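Local coordinates for fiber protein (Human adenovirus 14, PDB 3F0Y) that forms the trimeric knob at the tip of the adenovirus fiber, which probably attaches the virus to a receptor on the host cell, at residues F118-T123 / F201-E206; A54-I59 / I173-S178; Q29-S34 / G60-F65; I74-E79 / W177-G182; L89-S94 / A164-T169. One frame throughout, in Å; residues are numbered along the deposited sequence. Where two conformers were deposited one is given.

Interaction 1 (F118-T123 / F201-E206); sequences FMPSTT and FYYIRE
P120 and R205 form a single backbone bridge where the loop 118-123 crosses the end of strand 201-204, the touching parts running 83° apart. Two backbone bonds make the bridge. E206 N donates to M119 O at 2.8 Å, and S121 N donates to I204 O at 2.9 Å. The side chain of Y203 reaches the loop at F118 and P120. Its CG stands between its own backbone N and carbonyl carbon (chi1 61°), and its CB points toward the loop. Y203 OH donates to F118 O over 2.6 Å, arriving almost in line with the carbonyl bond. F118 O also lies near the plane of the ring, at its edge. P120 crosses this ring at a slant, with P120 CB 3.9 Å from Y203 CD1.

E206 binds the loop further on, at T122. Its CG is anti to the backbone N (chi1 -179°), and the chain then bends toward T122. T122 N donates to E206 OE1 at 3.1 Å, from above the carboxylate plane. One water donates to E206 OE1 and also bonds T123 OG1. A second donates to E206 OE2 and also bonds T122 OG1. E206 OE2 is also hydrogen-bonded to Y171 OH, so the carboxylate is gripped at both oxygens.

The contact thus pins a long loop to the last strand of the knob. That strand, 199-204, pairs with strand 51-60, while Y203 also packs on L160 of strand 151-160 and L45 of strand 39-48. I204 packs on V21 of a neighbouring subunit.

Interaction 2 (A54-I59 / I173-S178); sequences AFVYVI and IRITWS
V56 and V58 meet I175 and W177 in the core of the knob's beta sandwich. Strand 54-59 belongs to one antiparallel sheet and strand 173-178 to the other. Their axes pass 9.9 Å apart at a crossing angle of -51°, so the strands are too far apart to pair and meet mainly through side chains.

The indole of W177 is the centre of the first shell. V58 CG1 lies over its six-membered ring, 4.0 Å from the centroid, in a CH-pi contact. I175 CG2 lies on the opposite face, toward the rim. V56 CG2 comes to the edge instead, 4.0 Å from W177 CH2. V56 and I175 also meet tip to tip, with V56 CG2 3.8 Å from I175 CD1.

A second shell holds these groups. I156 of strand 151-160 packs on both W177 and I175. On the other sheet L41, L43 and F201 pack on V56, while M30, from the loop 29-34, touches V58.

The polar atom of the indole is satisfied by a water at the ring edge. This water accepts from W177 NE1 at 3.1 Å and donates to V56 O at 2.8 Å.

Interaction 3 (Q29-S34 / G60-F65); sequences QMMDSS and GVSNNF
M31 makes a Met-aromatic contact with F65, joining the loop 29-34 to the short helix that follows strand 51-60. The site is partly buried, about 15 Å from the centre of the chain to the centre of the contact. The sulfur approaches the ring from its rim. M31 SD is 5.3 Å from the F65 centroid and 85° off the ring normal. M31 CG also lies at the ring edge, in plane, 3.8 Å from F65 CD1.

The chain of M31 then bends at its last torsion (chi3 -65°), which carries CE over the start of the helix. M31 CE sits 3.3 Å from F65 N and 3.6 Å from F65 CB. It also comes within 3.6 Å of S62 OG and packs on N64 CB. The methyl therefore covers the capping bond, in which F65 N donates to S62 OG at 3.1 Å.

M30 adds a second apolar contact, with M30 CG 3.8 Å from F65 CE1. Nearer the solvent, a water links S33 OG to N64 ND2, accepting from the amide.

D38 positions both sides. Its carboxylate accepts from M30 N and M31 N, and its backbone bonds to V61 and S62. F65 in turn meets F76 of strand 73-82 edge to face. The parts amount to an N-capped helix start in the link between the two sheets of the sandwich, with S62 as the N-cap, covered by M31 from another loop.

Interaction 4 (I74-E79 / W177-G182); sequences INFTAE and WSWNTG
I74 and F76 pair with W179 and W177 in an antiparallel beta ladder, within one sheet of the knob's sandwich. The strand directions are 172° apart.

Backbone bonds come in two closed pairs. I74 N donates to W179 O at 3.1 Å, and W179 N donates back to I74 O at 2.9 Å. F76 and W177 bond to each other in the same reciprocal way. Between them N75 and S178 form a non-hydrogen-bonded pair, their CB atoms 3.8 Å apart, on the other face of the sheet from the aromatic residues.

Beyond the pair, W179 NE1 bonds Y71 O, and F152 meets the W179 ring edge to face.

Aromatic and CH-pi contacts lie on the face that carries I74, F76, W177 and W179. The F76 ring and the five-membered ring of W177 are near parallel, with planes at 20°, but slid apart, so they barely overlap. What lies over the F76 ring is instead W177 CB, in a CH-pi contact 3.8 Å from its centroid. A78 CB touches the edge of the W177 ring, 3.8 Å from CZ3. I74 and W179 lie side by side, and a second CH-pi contact puts I74 CB over the six-membered ring of W179, 3.7 Å from its centroid.

Interaction 5 (L89-S94 / A164-T169); sequences LTSLSS and AIRADT
The type I beta turn R166-T169 receives L89 and L92 from the loop 89-94, a loop-to-loop contact on the surface of the knob. The turn lies between strands 151-160 and 171-180 of the sandwich. The loop 89-94 follows strand 73-82.

R166 and D168 form a salt bridge across the turn. R166 grips side-on, NE donating to D168 OD1 at 3.0 Å and NH2 to D168 OD2 at 3.1 Å. The first bond lies close to the guanidinium plane, and the second is tilted from it. Two bonds fix the rotation of the guanidinium, and its flat face then serves as a floor for L92. The R166 chain bends at chi3 (69°), which places NE. L92 CD1 sits over one face of the group, 3.5 Å from R166 NE.

The other methyl of L92 goes to I165. L92 CD2 is 3.8 Å from I165 CD1, and the two side chains slide past each other in opposite directions. L89 meets the turn at D168, with L89 CD1 3.6 Å from D168 O.

S93 OG donates to L89 O at 2.8 Å, from above the carbonyl plane, which joins S93 to L89; S93 OG also bonds F81 N. F81 of strand 73-82 packs on L92, I165 and T169. T169 OG1 is buried by the two leucines with no polar partner in the model, and L92 CD1 lies 3.4 Å from it.

How the interactions relate
From the N terminus, interaction 3 is the first to close, joining 29-34 to 60-65 before interaction 4 opens. Interaction 2 starts inside that loop, at 54-59, and crosses interaction 3. Interactions 2 and 4 end on the same strand, 171-180, and share W177 and S178. Interaction 5 nests inside the loops of both. Interaction 1 opens last, at 118-123, and crosses interactions 2, 4 and 5, closing near the C terminus. Interaction 2 joins the two sheets, interaction 4 pairs strands within one, and the others fasten loops. M30 links interactions 2, 3 and 4. Interactions 1 and 3 lie on opposite sides of the chain's centre, 28 Å apart between centres.

Interaction 1 (F118-T123 / F201-E206)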
# COMPACT_ATOMS: atom_id res chain seq x y z
N PHE A 118 11.82 -7.81 -12.77
CA PHE A 118 11.69 -7.01 -11.55
C PHE A 118 11.77 -5.51 -11.86
O PHE A 118 11.47 -4.69 -11.00
CB PHE A 118 12.77 -7.37 -10.53
CG PHE A 118 12.57 -8.69 -9.86
CD1 PHE A 118 13.17 -9.84 -10.35
CD2 PHE A 118 11.79 -8.79 -8.72
CE1 PHE A 118 12.99 -11.06 -9.72
CE2 PHE A 118 11.60 -10.00 -8.09
CZ PHE A 118 12.20 -11.14 -8.59
N MET A 119 12.18 -5.18 -13.08
CA MET A 119 12.47 -3.79 -13.44
C MET A 119 11.21 -2.99 -13.73
O MET A 119 10.19 -3.55 -14.12
CB MET A 119 13.36 -3.75 -14.68
CG MET A 119 14.72 -4.39 -14.50
SD MET A 119 15.72 -3.51 -13.29
CE MET A 119 15.39 -4.46 -11.81
N PRO A 120 11.28 -1.66 -13.55
CA PRO A 120 10.17 -0.80 -13.95
C PRO A 120 10.02 -0.78 -15.47
O PRO A 120 11.00 -0.57 -16.18
CB PRO A 120 10.58 0.58 -13.42
CG PRO A 120 12.06 0.53 -13.32
CD PRO A 120 12.39 -0.88 -12.96
N SER A 121 8.80 -1.02 -15.94
CA SER A 121 8.51 -1.08 -17.36
C SER A 121 8.92 0.21 -18.07
O SER A 121 8.54 1.30 -17.65
CB SER A 121 7.02 -1.33 -17.59
OG SER A 121 6.65 -1.08 -18.93
N THR A 122 9.68 0.08 -19.16
CA THR A 122 10.01 1.22 -20.01
C THR A 122 8.80 1.65 -20.84
O THR A 122 8.78 2.76 -21.37
CB THR A 122 11.20 0.92 -20.94
OG1 THR A 122 10.93 -0.26 -21.70
CG2 THR A 122 12.47 0.72 -20.12
N THR A 123 7.80 0.78 -20.95
CA THR A 123 6.55 1.12 -21.60
C THR A 123 5.68 1.98 -20.68
O THR A 123 5.08 2.95 -21.12
CB THR A 123 5.76 -0.13 -22.03
OG1 THR A 123 6.60 -0.96 -22.85
CG2 THR A 123 4.52 0.26 -22.82
N PHE A 201 5.72 0.85 -2.37
CA PHE A 201 5.12 1.38 -3.58
C PHE A 201 5.04 0.30 -4.64
O PHE A 201 5.65 -0.76 -4.52
CB PHE A 201 5.87 2.61 -4.10
CG PHE A 201 7.29 2.35 -4.49
CD1 PHE A 201 7.64 2.20 -5.83
CD2 PHE A 201 8.30 2.29 -3.53
CE1 PHE A 201 8.97 1.98 -6.20
CE2 PHE A 201 9.62 2.06 -3.89
CZ PHE A 201 9.95 1.91 -5.23
N TYR A 202 4.26 0.59 -5.68
CA TYR A 202 3.98 -0.37 -6.73
C TYR A 202 4.29 0.22 -8.10
O TYR A 202 4.13 1.42 -8.32
CB TYR A 202 2.52 -0.82 -6.66
CG TYR A 202 2.07 -1.12 -5.25
CD1 TYR A 202 1.99 -2.42 -4.78
CD2 TYR A 202 1.74 -0.08 -4.38
CE1 TYR A 202 1.58 -2.69 -3.48
CE2 TYR A 202 1.34 -0.34 -3.08
CZ TYR A 202 1.26 -1.64 -2.64
OH TYR A 202 0.86 -1.89 -1.35
N TYR A 203 4.75 -0.63 -9.01
CA TYR A 203 4.98 -0.20 -10.38
C TYR A 203 4.79 -1.36 -11.34
O TYR A 203 4.95 -2.52 -10.97
CB TYR A 203 6.36 0.45 -10.54
CG TYR A 203 7.56 -0.41 -10.22
CD1 TYR A 203 8.04 -1.35 -11.13
CD2 TYR A 203 8.26 -0.24 -9.03
CE1 TYR A 203 9.16 -2.12 -10.85
CE2 TYR A 203 9.38 -1.01 -8.74
CZ TYR A 203 9.83 -1.95 -9.65
OH TYR A 203 10.94 -2.71 -9.38
N ILE A 204 4.42 -1.01 -12.57
CA ILE A 204 4.19 -1.99 -13.62
C ILE A 204 5.55 -2.52 -14.05
O ILE A 204 6.44 -1.75 -14.41
CB ILE A 204 3.46 -1.38 -14.82
CG1 ILE A 204 2.06 -0.92 -14.41
CG2 ILE A 204 3.37 -2.38 -15.97
CD1 ILE A 204 1.37 -0.05 -15.44
N ARG A 205 5.71 -3.84 -14.02
CA ARG A 205 7.02 -4.41 -14.25
C ARG A 205 7.30 -4.70 -15.72
O ARG A 205 6.39 -4.93 -16.52
CB ARG A 205 7.26 -5.65 -13.38
CG ARG A 205 6.31 -6.82 -13.57
CD ARG A 205 6.52 -7.82 -12.44
NE ARG A 205 5.74 -9.05 -12.57
CZ ARG A 205 5.99 -10.01 -13.46
NH1 ARG A 205 6.99 -9.90 -14.33
NH2 ARG A 205 5.22 -11.09 -13.49
N GLU A 206 8.58 -4.65 -16.06
CA GLU A 206 9.08 -4.97 -17.39
C GLU A 206 8.85 -6.46 -17.64
O GLU A 206 8.72 -7.24 -16.70
CB GLU A 206 10.58 -4.63 -17.45
CG GLU A 206 11.29 -4.88 -18.78
CD GLU A 206 11.13 -3.75 -19.78
OE1 GLU A 206 10.17 -2.96 -19.67
OE2 GLU A 206 11.97 -3.65 -20.69
O HOH W 1 8.50 -2.55 -21.70
O HOH W 2 13.18 -1.72 -22.07

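Interaction 2 (A54-I59 / I173-S178)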
# COMPACT_ATOMS: atom_id res chain seq x y z
N ALA A 54 7.32 -2.92 -4.21
CA ALA A 54 8.62 -2.41 -3.77
C ALA A 54 8.51 -1.93 -2.33
O ALA A 54 7.63 -1.14 -2.00
CB ALA A 54 9.08 -1.29 -4.68
N PHE A 55 9.42 -2.41 -1.49
CA PHE A 55 9.37 -2.24 -0.05
C PHE A 55 10.75 -1.74 0.39
O PHE A 55 11.73 -2.48 0.31
CB PHE A 55 9.04 -3.60 0.57
CG PHE A 55 9.04 -3.63 2.08
CD1 PHE A 55 7.88 -3.36 2.79
CD2 PHE A 55 10.18 -4.01 2.77
CE1 PHE A 55 7.87 -3.43 4.18
CE2 PHE A 55 10.18 -4.08 4.16
CZ PHE A 55 9.02 -3.79 4.86
N VAL A 56 10.83 -0.48 0.82
CA VAL A 56 12.13 0.16 1.01
C VAL A 56 12.24 1.02 2.27
O VAL A 56 11.31 1.74 2.64
CB VAL A 56 12.51 1.02 -0.23
CG1 VAL A 56 11.58 2.22 -0.38
CG2 VAL A 56 13.97 1.46 -0.17
N TYR A 57 13.38 0.91 2.94
CA TYR A 57 13.74 1.83 4.02
C TYR A 57 15.24 1.86 4.22
O TYR A 57 15.97 1.06 3.63
CB TYR A 57 13.02 1.48 5.33
CG TYR A 57 13.30 0.10 5.89
CD1 TYR A 57 12.74 -1.04 5.31
CD2 TYR A 57 14.11 -0.07 7.01
CE1 TYR A 57 12.98 -2.30 5.83
CE2 TYR A 57 14.36 -1.34 7.53
CZ TYR A 57 13.79 -2.45 6.93
OH TYR A 57 14.03 -3.70 7.44
N VAL A 58 15.70 2.80 5.03
CA VAL A 58 17.12 2.98 5.28
C VAL A 58 17.42 2.85 6.77
O VAL A 58 16.62 3.26 7.61
CB VAL A 58 17.63 4.34 4.76
CG1 VAL A 58 17.36 4.47 3.27
CG2 VAL A 58 16.99 5.49 5.51
N ILE A 59 18.56 2.24 7.08
CA ILE A 59 19.06 2.18 8.45
C ILE A 59 20.44 2.85 8.43
O ILE A 59 21.37 2.34 7.80
CB ILE A 59 19.18 0.74 8.96
CG1 ILE A 59 17.83 0.02 8.87
CG2 ILE A 59 19.69 0.73 10.40
CD1 ILE A 59 17.91 -1.45 9.13
N ILE A 173 15.69 3.36 -10.70
CA ILE A 173 14.80 3.65 -9.59
C ILE A 173 15.52 4.66 -8.70
O ILE A 173 16.57 4.36 -8.14
CB ILE A 173 14.47 2.39 -8.76
CG1 ILE A 173 13.85 1.30 -9.64
CG2 ILE A 173 13.53 2.74 -7.61
CD1 ILE A 173 13.60 -0.00 -8.90
N ARG A 174 14.97 5.87 -8.62
CA ARG A 174 15.53 6.92 -7.78
C ARG A 174 14.54 7.23 -6.67
O ARG A 174 13.44 7.70 -6.93
CB ARG A 174 15.79 8.18 -8.60
CG ARG A 174 16.85 8.02 -9.68
CD ARG A 174 17.17 9.37 -10.30
NE ARG A 174 18.28 9.32 -11.26
CZ ARG A 174 18.15 9.16 -12.57
NH1 ARG A 174 16.95 8.99 -13.14
NH2 ARG A 174 19.24 9.15 -13.34
N ILE A 175 14.94 6.95 -5.43
CA ILE A 175 14.08 7.14 -4.27
C ILE A 175 14.63 8.28 -3.42
O ILE A 175 15.73 8.18 -2.90
CB ILE A 175 14.01 5.86 -3.40
CG1 ILE A 175 13.72 4.63 -4.27
CG2 ILE A 175 12.95 6.00 -2.32
CD1 ILE A 175 13.86 3.32 -3.52
N THR A 176 13.85 9.35 -3.30
CA THR A 176 14.27 10.54 -2.57
C THR A 176 13.46 10.71 -1.30
O THR A 176 12.24 10.87 -1.34
CB THR A 176 14.10 11.82 -3.43
OG1 THR A 176 14.91 11.72 -4.60
CG2 THR A 176 14.49 13.06 -2.64
N TRP A 177 14.16 10.67 -0.16
CA TRP A 177 13.57 11.00 1.13
C TRP A 177 13.86 12.46 1.41
O TRP A 177 14.98 12.93 1.19
CB TRP A 177 14.19 10.17 2.25
CG TRP A 177 13.82 8.72 2.23
CD1 TRP A 177 12.82 8.14 2.95
CD2 TRP A 177 14.45 7.68 1.49
NE1 TRP A 177 12.78 6.79 2.69
CE2 TRP A 177 13.77 6.48 1.79
CE3 TRP A 177 15.52 7.64 0.58
CZ2 TRP A 177 14.12 5.25 1.23
CZ3 TRP A 177 15.87 6.42 0.02
CH2 TRP A 177 15.18 5.24 0.35
N SER A 178 12.86 13.19 1.90
CA SER A 178 13.04 14.60 2.21
C SER A 178 12.09 15.09 3.29
O SER A 178 11.01 14.52 3.51
CB SER A 178 12.86 15.45 0.95
OG SER A 178 11.52 15.43 0.50
O HOH W 3 11.39 4.27 3.94

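Interaction 3 (Q29-S34 / G60-F65)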
# COMPACT_ATOMS: atom_id res chain seq x y z
N GLN A 29 25.91 3.88 -0.19
CA GLN A 29 26.48 5.21 -0.03
C GLN A 29 25.44 6.25 -0.46
O GLN A 29 25.34 6.60 -1.63
CB GLN A 29 27.77 5.36 -0.85
CG GLN A 29 28.47 6.70 -0.65
CD GLN A 29 29.82 6.78 -1.34
OE1 GLN A 29 30.48 5.77 -1.57
NE2 GLN A 29 30.23 8.00 -1.68
N MET A 30 24.66 6.71 0.51
CA MET A 30 23.56 7.64 0.26
C MET A 30 24.04 9.07 0.02
O MET A 30 23.64 9.70 -0.96
CB MET A 30 22.58 7.62 1.44
CG MET A 30 21.24 8.26 1.14
SD MET A 30 20.21 7.25 0.07
CE MET A 30 19.66 6.00 1.22
N MET A 31 24.89 9.57 0.91
CA MET A 31 25.30 10.98 0.86
C MET A 31 26.46 11.20 -0.11
O MET A 31 27.36 10.36 -0.23
CB MET A 31 25.71 11.46 2.25
CG MET A 31 24.63 11.30 3.30
SD MET A 31 25.10 12.00 4.89
CE MET A 31 26.47 10.94 5.34
N ASP A 32 26.44 12.35 -0.78
CA ASP A 32 27.50 12.73 -1.72
C ASP A 32 28.81 12.99 -0.96
O ASP A 32 29.89 12.63 -1.44
CB ASP A 32 27.09 13.97 -2.52
CG ASP A 32 27.79 14.06 -3.87
OD1 ASP A 32 28.98 13.69 -3.97
OD2 ASP A 32 27.15 14.50 -4.85
N SER A 33 28.69 13.58 0.22
CA SER A 33 29.86 13.88 1.06
C SER A 33 30.59 12.63 1.57
O SER A 33 31.77 12.71 1.92
CB SER A 33 29.44 14.74 2.26
OG SER A 33 28.56 14.04 3.12
N SER A 34 29.89 11.50 1.61
CA SER A 34 30.49 10.24 2.06
C SER A 34 31.51 9.71 1.06
O SER A 34 31.38 9.92 -0.15
CB SER A 34 29.41 9.18 2.30
OG SER A 34 28.53 9.59 3.33
N GLY A 60 20.54 3.99 9.10
CA GLY A 60 21.76 4.78 9.07
C GLY A 60 22.90 4.14 9.83
O GLY A 60 22.69 3.47 10.84
N VAL A 61 24.12 4.35 9.34
CA VAL A 61 25.32 3.78 9.95
C VAL A 61 26.35 4.86 10.28
O VAL A 61 26.80 4.95 11.42
CB VAL A 61 25.96 2.72 9.03
CG1 VAL A 61 27.26 2.20 9.63
CG2 VAL A 61 24.98 1.57 8.79
N SER A 62 26.71 5.68 9.29
CA SER A 62 27.71 6.74 9.50
C SER A 62 27.16 7.84 10.41
O SER A 62 25.95 8.09 10.44
CB SER A 62 28.17 7.34 8.17
OG SER A 62 27.29 8.34 7.69
N ASN A 63 28.05 8.48 11.16
CA ASN A 63 27.66 9.56 12.06
C ASN A 63 26.99 10.71 11.31
O ASN A 63 25.93 11.19 11.72
CB ASN A 63 28.87 10.09 12.83
CG ASN A 63 28.50 11.20 13.80
OD1 ASN A 63 29.01 12.31 13.70
ND2 ASN A 63 27.60 10.90 14.72
N ASN A 64 27.60 11.13 10.21
CA ASN A 64 27.08 12.24 9.41
C ASN A 64 25.68 11.98 8.86
O ASN A 64 24.85 12.88 8.82
CB ASN A 64 28.04 12.60 8.28
CG ASN A 64 29.26 13.36 8.76
OD1 ASN A 64 29.37 13.71 9.93
ND2 ASN A 64 30.19 13.62 7.85
N PHE A 65 25.43 10.74 8.43
CA PHE A 65 24.10 10.36 7.96
C PHE A 65 23.09 10.33 9.10
O PHE A 65 21.99 10.86 8.97
CB PHE A 65 24.13 9.00 7.25
CG PHE A 65 22.81 8.62 6.65
CD1 PHE A 65 22.37 9.22 5.48
CD2 PHE A 65 22.00 7.68 7.26
CE1 PHE A 65 21.15 8.88 4.92
CE2 PHE A 65 20.77 7.33 6.71
CZ PHE A 65 20.35 7.93 5.54
O HOH W 4 29.88 12.42 5.22

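Interaction 4 (I74-E79 / W177-G182)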
# COMPACT_ATOMS: atom_id res chain seq x y z
N ILE A 74 16.25 18.51 4.91
CA ILE A 74 17.10 17.42 4.45
C ILE A 74 16.48 16.76 3.23
O ILE A 74 15.26 16.65 3.13
CB ILE A 74 17.27 16.35 5.55
CG1 ILE A 74 18.14 16.87 6.70
CG2 ILE A 74 17.88 15.07 4.98
CD1 ILE A 74 19.59 17.08 6.32
N ASN A 75 17.34 16.35 2.31
CA ASN A 75 16.95 15.41 1.27
C ASN A 75 18.12 14.49 0.93
O ASN A 75 19.28 14.92 0.94
CB ASN A 75 16.45 16.14 0.01
CG ASN A 75 17.54 16.88 -0.72
OD1 ASN A 75 18.01 16.44 -1.77
ND2 ASN A 75 17.97 18.01 -0.16
N PHE A 76 17.81 13.23 0.68
CA PHE A 76 18.81 12.28 0.21
C PHE A 76 18.15 11.25 -0.70
O PHE A 76 17.00 10.86 -0.47
CB PHE A 76 19.55 11.62 1.38
CG PHE A 76 18.65 10.97 2.39
CD1 PHE A 76 18.22 11.66 3.52
CD2 PHE A 76 18.24 9.64 2.24
CE1 PHE A 76 17.40 11.06 4.46
CE2 PHE A 76 17.42 9.04 3.18
CZ PHE A 76 17.01 9.75 4.29
N THR A 77 18.88 10.84 -1.73
CA THR A 77 18.33 10.00 -2.78
C THR A 77 19.12 8.71 -2.94
O THR A 77 20.35 8.74 -2.99
CB THR A 77 18.32 10.75 -4.12
OG1 THR A 77 17.52 11.93 -4.00
CG2 THR A 77 17.74 9.87 -5.23
N ALA A 78 18.41 7.59 -2.99
CA ALA A 78 18.99 6.31 -3.36
C ALA A 78 18.75 6.14 -4.85
O ALA A 78 17.61 5.94 -5.28
CB ALA A 78 18.35 5.19 -2.57
N GLU A 79 19.81 6.24 -5.64
CA GLU A 79 19.74 6.05 -7.08
C GLU A 79 20.16 4.63 -7.42
O GLU A 79 21.29 4.23 -7.14
CB GLU A 79 20.67 7.04 -7.80
CG GLU A 79 20.26 8.49 -7.67
CD GLU A 79 21.11 9.40 -8.54
OE1 GLU A 79 22.35 9.29 -8.48
OE2 GLU A 79 20.54 10.21 -9.30
N TRP A 177 14.16 10.67 -0.16
CA TRP A 177 13.57 11.00 1.13
C TRP A 177 13.86 12.46 1.41
O TRP A 177 14.98 12.93 1.19
CB TRP A 177 14.19 10.17 2.25
CG TRP A 177 13.82 8.72 2.23
CD1 TRP A 177 12.82 8.14 2.95
CD2 TRP A 177 14.45 7.68 1.49
NE1 TRP A 177 12.78 6.79 2.69
CE2 TRP A 177 13.77 6.48 1.79
CE3 TRP A 177 15.52 7.64 0.58
CZ2 TRP A 177 14.12 5.25 1.23
CZ3 TRP A 177 15.87 6.42 0.02
CH2 TRP A 177 15.18 5.24 0.35
N SER A 178 12.86 13.19 1.90
CA SER A 178 13.04 14.60 2.21
C SER A 178 12.09 15.09 3.29
O SER A 178 11.01 14.52 3.51
CB SER A 178 12.86 15.45 0.95
OG SER A 178 11.52 15.43 0.50
N TRP A 179 12.50 16.15 3.97
CA TRP A 179 11.59 16.89 4.83
C TRP A 179 12.01 18.35 4.94
O TRP A 179 13.18 18.68 4.78
CB TRP A 179 11.48 16.24 6.21
CG TRP A 179 12.73 16.26 7.02
CD1 TRP A 179 13.16 17.26 7.82
CD2 TRP A 179 13.69 15.20 7.14
NE1 TRP A 179 14.35 16.91 8.43
CE2 TRP A 179 14.69 15.65 8.03
CE3 TRP A 179 13.81 13.92 6.58
CZ2 TRP A 179 15.80 14.87 8.37
CZ3 TRP A 179 14.91 13.15 6.92
CH2 TRP A 179 15.89 13.62 7.80
N ASN A 180 11.01 19.19 5.17
CA ASN A 180 11.19 20.63 5.33
C ASN A 180 10.23 21.11 6.42
O ASN A 180 9.06 21.37 6.14
CB ASN A 180 10.92 21.33 3.99
CG ASN A 180 11.13 22.84 4.05
OD1 ASN A 180 11.41 23.41 5.11
ND2 ASN A 180 10.99 23.49 2.90
N THR A 181 10.73 21.22 7.65
CA THR A 181 9.90 21.50 8.81
C THR A 181 10.43 22.65 9.66
O THR A 181 11.54 23.14 9.42
CB THR A 181 9.80 20.24 9.70
OG1 THR A 181 11.12 19.79 10.05
CG2 THR A 181 9.07 19.13 8.97
N GLY A 182 9.64 23.07 10.63
CA GLY A 182 10.03 24.13 11.57
C GLY A 182 10.88 23.61 12.71
O GLY A 182 11.62 24.38 13.33

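Interaction 5 (L89-S94 / A164-T169)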
# COMPACT_ATOMS: atom_id res chain seq x y z
N LEU A 89 23.95 -1.92 -11.37
CA LEU A 89 25.25 -1.34 -11.69
C LEU A 89 25.76 -0.61 -10.45
O LEU A 89 25.43 0.55 -10.21
CB LEU A 89 25.14 -0.38 -12.88
CG LEU A 89 24.76 -1.04 -14.21
CD1 LEU A 89 24.29 -0.01 -15.23
CD2 LEU A 89 25.93 -1.85 -14.76
N THR A 90 26.57 -1.31 -9.65
CA THR A 90 26.97 -0.83 -8.32
C THR A 90 27.82 0.44 -8.35
O THR A 90 27.74 1.26 -7.44
CB THR A 90 27.73 -1.92 -7.53
OG1 THR A 90 28.92 -2.28 -8.23
CG2 THR A 90 26.86 -3.15 -7.33
N SER A 91 28.65 0.58 -9.38
CA SER A 91 29.52 1.76 -9.51
C SER A 91 28.72 3.05 -9.71
O SER A 91 29.11 4.10 -9.20
CB SER A 91 30.50 1.57 -10.68
OG SER A 91 29.81 1.43 -11.91
N LEU A 92 27.61 2.97 -10.44
CA LEU A 92 26.75 4.13 -10.68
C LEU A 92 25.72 4.35 -9.58
O LEU A 92 25.22 5.46 -9.40
CB LEU A 92 26.02 3.98 -12.01
CG LEU A 92 26.86 3.88 -13.28
CD1 LEU A 92 25.97 3.51 -14.46
CD2 LEU A 92 27.60 5.19 -13.55
N SER A 93 25.39 3.28 -8.84
CA SER A 93 24.27 3.30 -7.91
C SER A 93 24.69 3.60 -6.48
O SER A 93 25.85 3.42 -6.11
CB SER A 93 23.55 1.95 -7.95
OG SER A 93 23.09 1.66 -9.26
N SER A 94 23.72 4.07 -5.69
CA SER A 94 23.92 4.29 -4.26
C SER A 94 24.15 2.95 -3.56
O SER A 94 25.03 2.84 -2.70
CB SER A 94 22.71 4.99 -3.66
OG SER A 94 22.38 6.15 -4.40
N ALA A 164 18.56 8.32 -18.15
CA ALA A 164 19.71 7.45 -17.93
C ALA A 164 20.96 8.31 -17.78
O ALA A 164 21.01 9.42 -18.30
CB ALA A 164 19.87 6.47 -19.08
N ILE A 165 21.96 7.78 -17.08
CA ILE A 165 23.22 8.50 -16.86
C ILE A 165 24.40 7.90 -17.64
O ILE A 165 25.46 8.53 -17.74
CB ILE A 165 23.59 8.57 -15.35
CG1 ILE A 165 23.78 7.18 -14.75
CG2 ILE A 165 22.51 9.33 -14.58
CD1 ILE A 165 24.40 7.21 -13.36
N ARG A 166 24.22 6.70 -18.17
CA ARG A 166 25.25 6.03 -18.96
C ARG A 166 24.58 5.09 -19.96
O ARG A 166 23.44 4.65 -19.75
CB ARG A 166 26.21 5.27 -18.05
CG ARG A 166 27.58 5.01 -18.65
CD ARG A 166 28.61 4.59 -17.60
NE ARG A 166 28.34 3.27 -17.04
CZ ARG A 166 29.12 2.63 -16.17
NH1 ARG A 166 30.24 3.19 -15.72
NH2 ARG A 166 28.78 1.42 -15.73
N ALA A 167 25.28 4.77 -21.05
CA ALA A 167 24.73 3.97 -22.15
C ALA A 167 24.18 2.61 -21.71
O ALA A 167 23.20 2.12 -22.28
CB ALA A 167 25.77 3.78 -23.25
N ASP A 168 24.80 2.01 -20.70
CA ASP A 168 24.40 0.69 -20.22
C ASP A 168 23.34 0.73 -19.11
O ASP A 168 22.98 -0.32 -18.57
CB ASP A 168 25.62 -0.10 -19.73
CG ASP A 168 26.33 0.56 -18.57
OD1 ASP A 168 26.10 1.77 -18.34
OD2 ASP A 168 27.11 -0.12 -17.87
N THR A 169 22.84 1.92 -18.78
CA THR A 169 21.78 2.05 -17.77
C THR A 169 20.41 1.93 -18.45
O THR A 169 19.90 2.90 -19.01
CB THR A 169 21.88 3.40 -17.03
OG1 THR A 169 23.14 3.48 -16.35
CG2 THR A 169 20.76 3.52 -16.01